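Local coordinates for protein Afp1 (Serratia entomophila, PDB 6RBN) that probably forms the inner tube of the anti-feeding prophage, a contractile injection system, stacking inside the sheath as a gp19-like tail tube protein, at residues Val106-Asn111 and Val144-Ala149; Lys68-Gly73 and Ala133-Thr138. All coordinates share one frame; numbering follows the deposited sequence.

Contact 1 of 2, residues Val106-Asn111 and Val144-Ala149; sequences VLVSWN and VTIQTA
In the gp19-like tail tube fold of Afp1, the C-terminal strand 144-148 runs antiparallel along the start of strand 109-121, on the flank away from strand 92-99. The axes of segments 109-111 and 144-148 approach to 4.6 Å, their directions 149° apart. Asn111 and Thr145 form a hydrogen-bonded pair: Asn111 N donates to Thr145 O at 2.7 Å, nearly straight and in the carbonyl plane, and Thr145 N donates back to Asn111 O. Ser109 and Gln147 make the next such pair, lopsided, since Ser109 N points almost along the C=O axis of Gln147 while the return bond from Gln147 N to Ser109 O is weak.

One face carries Val108, Trp110 and Ile146. Trp110 CG stands beside the Trp110 backbone N (chi1 -78°), which lays the indole alongside Ile146, the two side chains pointing the same way, and Trp110 CD1 comes to 3.5 Å from Ile146 CG1. Val144 CG1 sits at the ring's edge, near its plane. Beyond, the indole meets Phe125 of a second Afp1 subunit edge-to-face.

The opposite face holds Ser109, Asn111 and Gln147 and looks onto Afp2. The Gln147 side chain extends beyond CG, so its amide reaches the Afp2 chain, where OE1 accepts from Lys284 and NE2 donates to the Gln281 carbonyl. At its root, chi1 of 66° tucks Gln147 CG between its backbone N and C, and there Gln147 CG passes 3.2 Å from Ser109 OG and 3.6 Å from Asn111 OD1.

Contact 2 of 2, residues Lys68-Gly73 and Ala133-Thr138; sequences KGVFPG and AVQQIT
Three backbone hydrogen bonds carry this contact, where the end of strand 63-69 meets the beginning of strand 134-140 antiparallel in the main sheet of the tube protein. Lys68 pairs with Gln135: Lys68 N donates to Gln135 O at 3.1 Å, in the carbonyl plane, and the answering bond from Gln135 N to Lys68 O is weak, bent to 120° at the hydrogen. One residue beyond the strand, Val70 N still reaches Ala133 O at 2.7 Å, close to the C=O axis. Between these bonds Gly69 faces Val134 as a non-hydrogen-bonded pair, the CA atoms of Gly69 and Val134 4.1 Å apart, and Gly69 CA offers a CA-H...O contact to Ala133 O.

The side chains close in around that backbone. Val70 turns toward the other segment with CG2 beside its own backbone N, so that Val70 CG2 comes to 3.3 Å from Ala133 O and 3.7 Å from Gln135 CG. Val70 CB meets Ala133 CB at 3.8 Å. The Gln135 side chain, extended beyond CG (chi2 174°), crosses Val70 at about a right angle and lays its CG against Val70 CG2. Val134 CG1, anti to its own backbone N, rests 3.3 Å from Lys68 O.

Further out, Gln135 NE2 donates to Asn75 OD1, which fixes the amide while its CG stays against Val70. Another Afp1 subunit packs its Val108 on Val70, and Val70 and Ala133 also make backbone hydrogen bonds to that subunit. The chemistry is thus main-chain pairing flanked by small aliphatic groups, with the buried Gln135 amide anchored to Asn75, which implies a seam that joins two strands and at the same time serves a subunit interface.

Both contacts are antiparallel pairings in one curled sheet, on opposite sides of the chain's centre, their centres about 25 Å apart and their nearest atoms about 12 Å apart. Strand 109-121 neighbours both 134-140 and 144-148, which follow each other in the chain, so it ties the two together. Contact 2 is buried and short, its side chains mostly aliphatic; contact 1 is longer and only partly buried, with an apolar indole face and a polar face. Both also touch other chains, contact 1 Afp2 and another tube subunit, contact 2 two further Afp1 copies. Val108 of contact 1 packs on Phe71 of a neighbouring subunit, and Val70 of contact 2 on Val108 of another, so the two appear to meet across the same kind of junction.

Contact 1 of 2, residues Val106-Asn111 and Val144-Ala149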
loop_
_atom_site.group_PDB
_atom_site.type_symbol
_atom_site.label_atom_id
_atom_site.label_comp_id
_atom_site.label_asym_id
_atom_site.label_seq_id
_atom_site.Cartn_x
_atom_site.Cartn_y
_atom_site.Cartn_z
ATOM N N VAL A 106 33.870 37.184 8.047
ATOM C CA VAL A 106 33.327 37.075 9.394
ATOM C C VAL A 106 32.095 37.957 9.473
ATOM O O VAL A 106 32.155 39.148 9.149
ATOM C CB VAL A 106 34.370 37.475 10.449
ATOM C CG1 VAL A 106 33.730 37.602 11.809
ATOM C CG2 VAL A 106 35.469 36.442 10.499
ATOM N N LEU A 107 30.973 37.378 9.896
ATOM C CA LEU A 107 29.710 38.104 9.898
ATOM C C LEU A 107 29.460 38.784 11.241
ATOM O O LEU A 107 29.362 40.011 11.316
ATOM C CB LEU A 107 28.572 37.140 9.556
ATOM C CG LEU A 107 28.712 36.452 8.199
ATOM C CD1 LEU A 107 27.640 35.400 8.024
ATOM C CD2 LEU A 107 28.667 37.466 7.075
ATOM N N VAL A 108 29.346 37.992 12.305
ATOM C CA VAL A 108 29.213 38.468 13.679
ATOM C C VAL A 108 30.083 37.566 14.538
ATOM O O VAL A 108 29.986 36.341 14.441
ATOM C CB VAL A 108 27.752 38.433 14.184
ATOM C CG1 VAL A 108 27.678 38.766 15.658
ATOM C CG2 VAL A 108 26.864 39.401 13.422
ATOM N N SER A 109 30.940 38.154 15.367
ATOM C CA SER A 109 31.802 37.354 16.220
ATOM C C SER A 109 31.579 37.691 17.686
ATOM O O SER A 109 31.134 38.782 18.041
ATOM C CB SER A 109 33.276 37.543 15.858
ATOM O OG SER A 109 33.715 38.844 16.148
ATOM N N TRP A 110 31.894 36.714 18.533
ATOM C CA TRP A 110 31.788 36.812 19.983
ATOM C C TRP A 110 33.183 36.706 20.577
ATOM O O TRP A 110 33.888 35.726 20.331
ATOM C CB TRP A 110 30.895 35.703 20.537
ATOM C CG TRP A 110 29.436 35.930 20.377
ATOM C CD1 TRP A 110 28.578 36.382 21.324
ATOM C CD2 TRP A 110 28.663 35.753 19.188
ATOM N NE1 TRP A 110 27.313 36.482 20.811
ATOM C CE2 TRP A 110 27.339 36.102 19.497
ATOM C CE3 TRP A 110 28.959 35.325 17.893
ATOM C CZ2 TRP A 110 26.315 36.039 18.562
ATOM C CZ3 TRP A 110 27.945 35.262 16.969
ATOM C CH2 TRP A 110 26.637 35.618 17.305
ATOM N N ASN A 111 33.575 37.706 21.356
ATOM C CA ASN A 111 34.894 37.743 21.966
ATOM C C ASN A 111 34.809 37.352 23.432
ATOM O O ASN A 111 33.876 37.737 24.138
ATOM C CB ASN A 111 35.516 39.131 21.838
ATOM C CG ASN A 111 35.741 39.529 20.408
ATOM O OD1 ASN A 111 35.148 40.484 19.918
ATOM N ND2 ASN A 111 36.597 38.792 19.720
ATOM N N VAL A 144 32.098 38.712 28.032
ATOM C CA VAL A 144 31.781 38.324 26.662
ATOM C C VAL A 144 31.319 39.574 25.931
ATOM O O VAL A 144 30.347 40.213 26.347
ATOM C CB VAL A 144 30.693 37.237 26.600
ATOM C CG1 VAL A 144 30.247 37.016 25.172
ATOM C CG2 VAL A 144 31.198 35.937 27.181
ATOM N N THR A 145 32.013 39.930 24.856
ATOM C CA THR A 145 31.632 41.067 24.033
ATOM C C THR A 145 31.317 40.600 22.620
ATOM O O THR A 145 31.747 39.533 22.184
ATOM C CB THR A 145 32.729 42.137 23.999
ATOM O OG1 THR A 145 33.931 41.579 23.461
ATOM C CG2 THR A 145 33.001 42.673 25.392
ATOM N N ILE A 146 30.547 41.417 21.907
ATOM C CA ILE A 146 30.090 41.113 20.557
ATOM C C ILE A 146 30.528 42.249 19.648
ATOM O O ILE A 146 30.099 43.394 19.836
ATOM C CB ILE A 146 28.562 40.951 20.498
ATOM C CG1 ILE A 146 28.092 39.833 21.423
ATOM C CG2 ILE A 146 28.108 40.682 19.084
ATOM C CD1 ILE A 146 26.604 39.792 21.611
ATOM N N GLN A 147 31.373 41.949 18.668
ATOM C CA GLN A 147 31.647 42.899 17.602
ATOM C C GLN A 147 30.980 42.419 16.322
ATOM O O GLN A 147 30.952 41.219 16.029
ATOM C CB GLN A 147 33.150 43.132 17.389
ATOM C CG GLN A 147 33.952 41.967 16.889
ATOM C CD GLN A 147 35.392 42.327 16.628
ATOM O OE1 GLN A 147 35.792 43.472 16.805
ATOM N NE2 GLN A 147 36.174 41.357 16.187
ATOM N N THR A 148 30.399 43.359 15.587
ATOM C CA THR A 148 29.561 43.061 14.431
ATOM C C THR A 148 30.193 43.698 13.202
ATOM O O THR A 148 30.069 44.908 12.994
ATOM C CB THR A 148 28.143 43.579 14.631
ATOM O OG1 THR A 148 28.177 44.999 14.791
ATOM C CG2 THR A 148 27.509 42.953 15.856
ATOM N N ALA A 149 30.857 42.881 12.395
ATOM C CA ALA A 149 31.352 43.314 11.097
ATOM C C ALA A 149 31.476 42.113 10.173
ATOM O O ALA A 149 32.219 42.148 9.196
ATOM C CB ALA A 149 32.685 44.022 11.235
#

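Contact 2 of 2, residues Lys68-Gly73 and Ala133-Thr138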
loop_
_atom_site.group_PDB
_atom_site.type_symbol
_atom_site.label_atom_id
_atom_site.label_comp_id
_atom_site.label_asym_id
_atom_site.label_seq_id
_atom_site.Cartn_x
_atom_site.Cartn_y
_atom_site.Cartn_z
ATOM N N LYS A 68 34.540 19.063 21.019
ATOM C CA LYS A 68 35.084 18.587 19.759
ATOM C C LYS A 68 35.363 17.098 19.873
ATOM O O LYS A 68 35.235 16.502 20.944
ATOM C CB LYS A 68 36.361 19.334 19.372
ATOM C CG LYS A 68 37.526 19.067 20.291
ATOM C CD LYS A 68 38.759 19.773 19.792
ATOM C CE LYS A 68 39.248 19.103 18.526
ATOM N NZ LYS A 68 40.526 19.665 18.037
ATOM N N GLY A 69 35.768 16.498 18.759
ATOM C CA GLY A 69 36.025 15.077 18.721
ATOM C C GLY A 69 37.442 14.718 19.111
ATOM O O GLY A 69 38.318 15.570 19.233
ATOM N N VAL A 70 37.662 13.424 19.311
ATOM C CA VAL A 70 38.975 12.898 19.666
ATOM C C VAL A 70 39.661 12.420 18.393
ATOM O O VAL A 70 39.114 11.595 17.656
ATOM C CB VAL A 70 38.862 11.765 20.695
ATOM C CG1 VAL A 70 40.218 11.157 20.971
ATOM C CG2 VAL A 70 38.256 12.283 21.973
ATOM N N PHE A 71 40.858 12.925 18.147
ATOM C CA PHE A 71 41.632 12.706 16.939
ATOM C C PHE A 71 42.903 11.928 17.264
ATOM O O PHE A 71 43.364 11.938 18.410
ATOM C CB PHE A 71 41.962 14.064 16.303
ATOM C CG PHE A 71 40.783 14.716 15.657
ATOM C CD1 PHE A 71 40.468 14.448 14.340
ATOM C CD2 PHE A 71 39.957 15.560 16.380
ATOM C CE1 PHE A 71 39.380 15.040 13.745
ATOM C CE2 PHE A 71 38.861 16.146 15.790
ATOM C CZ PHE A 71 38.570 15.884 14.472
ATOM N N PRO A 72 43.489 11.221 16.287
ATOM C CA PRO A 72 44.654 10.373 16.588
ATOM C C PRO A 72 45.941 11.119 16.912
ATOM O O PRO A 72 46.920 10.470 17.290
ATOM C CB PRO A 72 44.830 9.556 15.300
ATOM C CG PRO A 72 43.520 9.582 14.652
ATOM C CD PRO A 72 42.958 10.922 14.944
ATOM N N GLY A 73 45.990 12.442 16.794
ATOM C CA GLY A 73 47.220 13.155 17.070
ATOM C C GLY A 73 47.441 13.406 18.547
ATOM O O GLY A 73 47.285 12.497 19.363
ATOM N N ALA A 133 33.963 9.675 19.632
ATOM C CA ALA A 133 34.535 10.093 20.905
ATOM C C ALA A 133 34.609 11.612 20.929
ATOM O O ALA A 133 35.412 12.210 20.208
ATOM C CB ALA A 133 35.912 9.464 21.094
ATOM N N VAL A 134 33.774 12.237 21.752
ATOM C CA VAL A 134 33.649 13.688 21.812
ATOM C C VAL A 134 34.018 14.155 23.209
ATOM O O VAL A 134 33.324 13.835 24.181
ATOM C CB VAL A 134 32.234 14.161 21.442
ATOM C CG1 VAL A 134 32.090 15.646 21.693
ATOM C CG2 VAL A 134 31.939 13.858 19.993
ATOM N N GLN A 135 35.104 14.911 23.306
ATOM C CA GLN A 135 35.446 15.604 24.534
ATOM C C GLN A 135 34.632 16.882 24.655
ATOM O O GLN A 135 34.237 17.481 23.657
ATOM C CB GLN A 135 36.930 15.935 24.564
ATOM C CG GLN A 135 37.816 14.739 24.747
ATOM C CD GLN A 135 39.271 15.093 24.625
ATOM O OE1 GLN A 135 39.618 16.217 24.268
ATOM N NE2 GLN A 135 40.141 14.141 24.933
ATOM N N GLN A 136 34.397 17.302 25.891
ATOM C CA GLN A 136 33.559 18.459 26.185
ATOM C C GLN A 136 34.220 19.259 27.299
ATOM O O GLN A 136 34.237 18.824 28.453
ATOM C CB GLN A 136 32.146 18.009 26.550
ATOM C CG GLN A 136 31.147 19.093 26.901
ATOM C CD GLN A 136 30.995 19.265 28.401
ATOM O OE1 GLN A 136 31.206 18.327 29.165
ATOM N NE2 GLN A 136 30.598 20.449 28.825
ATOM N N ILE A 137 34.768 20.419 26.949
ATOM C CA ILE A 137 35.531 21.258 27.864
ATOM C C ILE A 137 34.678 22.451 28.276
ATOM O O ILE A 137 33.936 23.012 27.461
ATOM C CB ILE A 137 36.875 21.684 27.224
ATOM C CG1 ILE A 137 37.756 22.465 28.199
ATOM C CG2 ILE A 137 36.693 22.445 25.918
ATOM C CD1 ILE A 137 39.184 22.581 27.745
ATOM N N THR A 138 34.730 22.799 29.559
ATOM C CA THR A 138 34.068 23.991 30.059
ATOM C C THR A 138 35.115 25.012 30.476
ATOM O O THR A 138 36.173 24.663 31.000
ATOM C CB THR A 138 33.151 23.710 31.243
ATOM O OG1 THR A 138 33.921 23.199 32.333
ATOM C CG2 THR A 138 32.090 22.708 30.870
#